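Local coordinates for nucleosome assembly protein 1, putative (PDB 3FS3) that probably binds histones and chromatin as a chaperone of the nucleosome assembly protein family, at residues K105-L116 and E134-I143. Sequence-based numbering, arbitrary orientation.
Sequences KIGTPNLPEFWL and EEILVYLNDI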
loop_
_atom_site.group_PDB
_atom_site.type_symbol
_atom_site.label_atom_id
_atom_site.label_comp_id
_atom_site.label_asym_id
_atom_site.label_seq_id
_atom_site.Cartn_x
_atom_site.Cartn_y
_atom_site.Cartn_z
ATOM N N LYS A 105 6.919 -36.818 -15.004
ATOM C CA LYS A 105 6.470 -36.995 -13.632
ATOM C C LYS A 105 7.328 -36.197 -12.655
ATOM O O LYS A 105 7.688 -36.687 -11.582
ATOM C CB LYS A 105 6.481 -38.478 -13.245
ATOM C CG LYS A 105 5.508 -39.337 -14.047
ATOM C CD LYS A 105 5.178 -40.636 -13.320
ATOM C CE LYS A 105 6.420 -41.491 -13.073
ATOM N NZ LYS A 105 6.102 -42.705 -12.259
ATOM N N ILE A 106 7.667 -34.969 -13.035
ATOM C CA ILE A 106 8.451 -34.107 -12.162
ATOM C C ILE A 106 8.180 -32.646 -12.496
ATOM O O ILE A 106 7.881 -32.308 -13.641
ATOM C CB ILE A 106 9.968 -34.425 -12.259
ATOM C CG1 ILE A 106 10.704 -33.765 -11.092
ATOM C CG2 ILE A 106 10.533 -33.967 -13.585
ATOM C CD1 ILE A 106 10.288 -34.304 -9.709
ATOM N N GLY A 107 8.254 -31.786 -11.487
ATOM C CA GLY A 107 7.990 -30.373 -11.703
ATOM C C GLY A 107 9.074 -29.715 -12.524
ATOM O O GLY A 107 10.239 -30.044 -12.357
ATOM N N THR A 108 8.694 -28.806 -13.419
ATOM C CA THR A 108 9.654 -28.081 -14.255
ATOM C C THR A 108 10.875 -28.941 -14.613
ATOM O O THR A 108 11.995 -28.632 -14.220
ATOM C CB THR A 108 10.133 -26.799 -13.527
ATOM O OG1 THR A 108 10.827 -27.156 -12.324
ATOM C CG2 THR A 108 8.941 -25.920 -13.153
ATOM N N PRO A 109 10.673 -30.027 -15.378
ATOM C CA PRO A 109 11.782 -30.906 -15.758
ATOM C C PRO A 109 12.952 -30.265 -16.493
ATOM O O PRO A 109 14.068 -30.778 -16.427
ATOM C CB PRO A 109 11.097 -31.999 -16.579
ATOM C CG PRO A 109 9.939 -31.269 -17.204
ATOM C CD PRO A 109 9.427 -30.423 -16.063
ATOM N N ASN A 110 12.732 -29.155 -17.187
ATOM C CA ASN A 110 13.850 -28.535 -17.892
ATOM C C ASN A 110 14.716 -27.685 -16.966
ATOM O O ASN A 110 15.751 -27.167 -17.382
ATOM C CB ASN A 110 13.353 -27.713 -19.078
ATOM C CG ASN A 110 12.549 -28.548 -20.059
ATOM O OD1 ASN A 110 12.936 -29.665 -20.404
ATOM N ND2 ASN A 110 11.428 -28.009 -20.520
ATOM N N LEU A 111 14.284 -27.541 -15.712
ATOM C CA LEU A 111 15.037 -26.793 -14.698
ATOM C C LEU A 111 14.520 -27.228 -13.326
ATOM O O LEU A 111 13.712 -26.539 -12.683
ATOM C CB LEU A 111 14.874 -25.281 -14.873
ATOM C CG LEU A 111 15.879 -24.443 -14.076
ATOM C CD1 LEU A 111 17.295 -24.828 -14.492
ATOM C CD2 LEU A 111 15.647 -22.956 -14.325
ATOM N N PRO A 112 14.988 -28.399 -12.865
ATOM C CA PRO A 112 14.646 -29.041 -11.597
ATOM C C PRO A 112 14.531 -28.132 -10.382
ATOM O O PRO A 112 15.416 -27.321 -10.119
ATOM C CB PRO A 112 15.751 -30.088 -11.439
ATOM C CG PRO A 112 15.991 -30.516 -12.836
ATOM C CD PRO A 112 16.033 -29.173 -13.564
ATOM N N GLU A 113 13.429 -28.286 -9.647
ATOM C CA GLU A 113 13.180 -27.530 -8.418
ATOM C C GLU A 113 13.067 -26.020 -8.565
ATOM O O GLU A 113 13.192 -25.288 -7.575
ATOM C CB GLU A 113 14.270 -27.850 -7.383
ATOM C CG GLU A 113 14.694 -29.300 -7.391
ATOM C CD GLU A 113 15.511 -29.692 -6.174
ATOM O OE1 GLU A 113 16.206 -28.821 -5.599
ATOM O OE2 GLU A 113 15.466 -30.884 -5.802
ATOM N N PHE A 114 12.802 -25.552 -9.783
ATOM C CA PHE A 114 12.694 -24.119 -10.029
ATOM C C PHE A 114 11.852 -23.326 -9.041
ATOM O O PHE A 114 12.330 -22.366 -8.453
ATOM C CB PHE A 114 12.145 -23.837 -11.428
ATOM C CG PHE A 114 11.976 -22.367 -11.710
ATOM C CD1 PHE A 114 13.087 -21.567 -11.985
ATOM C CD2 PHE A 114 10.722 -21.777 -11.640
ATOM C CE1 PHE A 114 12.946 -20.193 -12.185
ATOM C CE2 PHE A 114 10.563 -20.409 -11.838
ATOM C CZ PHE A 114 11.688 -19.608 -12.114
ATOM N N TRP A 115 10.589 -23.704 -8.876
ATOM C CA TRP A 115 9.715 -22.960 -7.976
ATOM C C TRP A 115 10.072 -23.140 -6.502
ATOM O O TRP A 115 10.011 -22.183 -5.727
ATOM C CB TRP A 115 8.243 -23.324 -8.220
ATOM C CG TRP A 115 7.779 -22.961 -9.586
ATOM C CD1 TRP A 115 7.601 -23.808 -10.644
ATOM C CD2 TRP A 115 7.482 -21.645 -10.073
ATOM N NE1 TRP A 115 7.214 -23.101 -11.757
ATOM C CE2 TRP A 115 7.136 -21.773 -11.437
ATOM C CE3 TRP A 115 7.475 -20.371 -9.487
ATOM C CZ2 TRP A 115 6.783 -20.675 -12.228
ATOM C CZ3 TRP A 115 7.124 -19.280 -10.271
ATOM C CH2 TRP A 115 6.781 -19.440 -11.632
ATOM N N LEU A 116 10.448 -24.353 -6.111
ATOM C CA LEU A 116 10.822 -24.572 -4.722
ATOM C C LEU A 116 11.941 -23.616 -4.353
ATOM O O LEU A 116 11.876 -22.956 -3.316
ATOM C CB LEU A 116 11.297 -26.000 -4.480
ATOM C CG LEU A 116 11.963 -26.178 -3.101
ATOM C CD1 LEU A 116 10.993 -25.751 -2.000
ATOM C CD2 LEU A 116 12.395 -27.631 -2.901
ATOM N N GLU A 134 9.209 -29.791 0.986
ATOM C CA GLU A 134 10.081 -29.766 -0.185
ATOM C C GLU A 134 9.935 -30.930 -1.166
ATOM O O GLU A 134 10.034 -30.735 -2.381
ATOM C CB GLU A 134 11.541 -29.616 0.268
ATOM C CG GLU A 134 11.753 -28.374 1.139
ATOM C CD GLU A 134 13.210 -28.103 1.462
ATOM O OE1 GLU A 134 13.883 -29.013 1.987
ATOM O OE2 GLU A 134 13.680 -26.978 1.197
ATOM N N GLU A 135 9.694 -32.132 -0.661
ATOM C CA GLU A 135 9.548 -33.271 -1.557
ATOM C C GLU A 135 8.273 -33.144 -2.375
ATOM O O GLU A 135 8.138 -33.763 -3.427
ATOM C CB GLU A 135 9.570 -34.601 -0.784
ATOM C CG GLU A 135 8.542 -34.756 0.315
ATOM C CD GLU A 135 8.812 -35.988 1.170
ATOM O OE1 GLU A 135 9.932 -36.098 1.724
ATOM O OE2 GLU A 135 7.912 -36.848 1.292
ATOM N N ILE A 136 7.346 -32.317 -1.907
ATOM C CA ILE A 136 6.103 -32.118 -2.641
ATOM C C ILE A 136 6.255 -30.951 -3.631
ATOM O O ILE A 136 5.836 -31.038 -4.792
ATOM C CB ILE A 136 4.927 -31.838 -1.674
ATOM C CG1 ILE A 136 4.804 -32.987 -0.670
ATOM C CG2 ILE A 136 3.607 -31.732 -2.448
ATOM C CD1 ILE A 136 3.774 -32.740 0.421
ATOM N N LEU A 137 6.899 -29.881 -3.180
ATOM C CA LEU A 137 7.081 -28.690 -3.995
ATOM C C LEU A 137 7.955 -28.883 -5.243
ATOM O O LEU A 137 7.881 -28.094 -6.186
ATOM C CB LEU A 137 7.620 -27.552 -3.114
ATOM C CG LEU A 137 6.650 -27.052 -2.033
ATOM C CD1 LEU A 137 7.388 -26.119 -1.073
ATOM C CD2 LEU A 137 5.453 -26.326 -2.691
ATOM N N VAL A 138 8.773 -29.930 -5.257
ATOM C CA VAL A 138 9.612 -30.202 -6.413
ATOM C C VAL A 138 8.753 -30.628 -7.612
ATOM O O VAL A 138 9.236 -30.667 -8.741
ATOM C CB VAL A 138 10.652 -31.317 -6.124
ATOM C CG1 VAL A 138 11.618 -30.865 -5.018
ATOM C CG2 VAL A 138 9.944 -32.607 -5.733
ATOM N N TYR A 139 7.488 -30.951 -7.364
ATOM C CA TYR A 139 6.575 -31.352 -8.434
ATOM C C TYR A 139 5.846 -30.135 -9.006
ATOM O O TYR A 139 5.066 -30.251 -9.947
ATOM C CB TYR A 139 5.548 -32.354 -7.900
ATOM C CG TYR A 139 6.126 -33.733 -7.678
ATOM C CD1 TYR A 139 6.175 -34.659 -8.721
ATOM C CD2 TYR A 139 6.679 -34.098 -6.446
ATOM C CE1 TYR A 139 6.759 -35.911 -8.551
ATOM C CE2 TYR A 139 7.276 -35.355 -6.264
ATOM C CZ TYR A 139 7.313 -36.252 -7.327
ATOM O OH TYR A 139 7.933 -37.475 -7.197
ATOM N N LEU A 140 6.111 -28.966 -8.433
ATOM C CA LEU A 140 5.467 -27.736 -8.872
ATOM C C LEU A 140 5.897 -27.385 -10.311
ATOM O O LEU A 140 7.091 -27.318 -10.610
ATOM C CB LEU A 140 5.820 -26.619 -7.871
ATOM C CG LEU A 140 4.834 -25.471 -7.621
ATOM C CD1 LEU A 140 3.412 -26.002 -7.520
ATOM C CD2 LEU A 140 5.224 -24.729 -6.347
ATOM N N ASN A 141 4.919 -27.216 -11.205
ATOM C CA ASN A 141 5.191 -26.875 -12.605
ATOM C C ASN A 141 4.990 -25.396 -12.869
ATOM O O ASN A 141 5.661 -24.810 -13.718
ATOM C CB ASN A 141 4.267 -27.632 -13.569
ATOM C CG ASN A 141 4.832 -28.974 -14.005
ATOM O OD1 ASN A 141 6.015 -29.260 -13.813
ATOM N ND2 ASN A 141 3.988 -29.796 -14.613
ATOM N N ASP A 142 4.058 -24.783 -12.149
ATOM C CA ASP A 142 3.797 -23.380 -12.397
ATOM C C ASP A 142 2.892 -22.764 -11.346
ATOM O O ASP A 142 2.069 -23.448 -10.732
ATOM C CB ASP A 142 3.164 -23.248 -13.786
ATOM C CG ASP A 142 3.107 -21.810 -14.285
ATOM O OD1 ASP A 142 4.003 -21.009 -13.948
ATOM O OD2 ASP A 142 2.169 -21.490 -15.043
ATOM N N ILE A 143 3.077 -21.466 -11.136
ATOM C CA ILE A 143 2.273 -20.688 -10.202
ATOM C C ILE A 143 1.777 -19.509 -11.022
ATOM O O ILE A 143 2.573 -18.814 -11.658
ATOM C CB ILE A 143 3.095 -20.144 -9.018
ATOM C CG1 ILE A 143 3.768 -21.290 -8.266
ATOM C CG2 ILE A 143 2.173 -19.387 -8.059
ATOM C CD1 ILE A 143 4.551 -20.824 -7.044
HETATM O O HOH W 1 5.739 -32.153 -15.623
HETATM O O HOH W 2 11.421 -30.425 -9.856
HETATM O O HOH W 3 9.688 -26.644 -10.034
HETATM O O HOH W 4 10.118 -26.956 -7.353
#
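Gly107 lies with its CA 3.7 Å from the CA of Tyr139, where the loop leading to helix 114-120 crosses the type I turn Leu137-Leu140. Glycine suits this spot because a CB would run into Val138 O and Leu140 O. Asn141 grips the loop by its amide: OD1 takes the N-H of Thr108 in the carbonyl plane (2.7 Å, 148° at the hydrogen), and ND2 gives to a water that also lies within bonding distance of Ile106 O. Ile106 CD1 rests over one face of the Tyr139 ring, 4.2 Å from its centroid, a CH-pi contact. In this NAP-family domain the turn links helix 131-137 to strand 140-147, outermost within this chain in an antiparallel sheet; the strand starts with a classic beta bulge, Asn141 and Asp142 both facing Tyr163. Trp115 packs against that bulge: CG anti to its carbonyl carbon (chi1 -63°) turns the indole toward the strand, where NE1 bonds weakly to Asn141 O (3.0 Å) and CE3 packs on Ile143 CD1 (3.8 Å). The forked end of Leu116 divides its methyls, CD1 meeting Leu137 CD1 (3.7 Å) and CD2 reaching Glu134 CB and Val138 CG1. Between the backbones, one water joins Leu116 N to Leu137 O, while another links Trp115 N to Leu140 O.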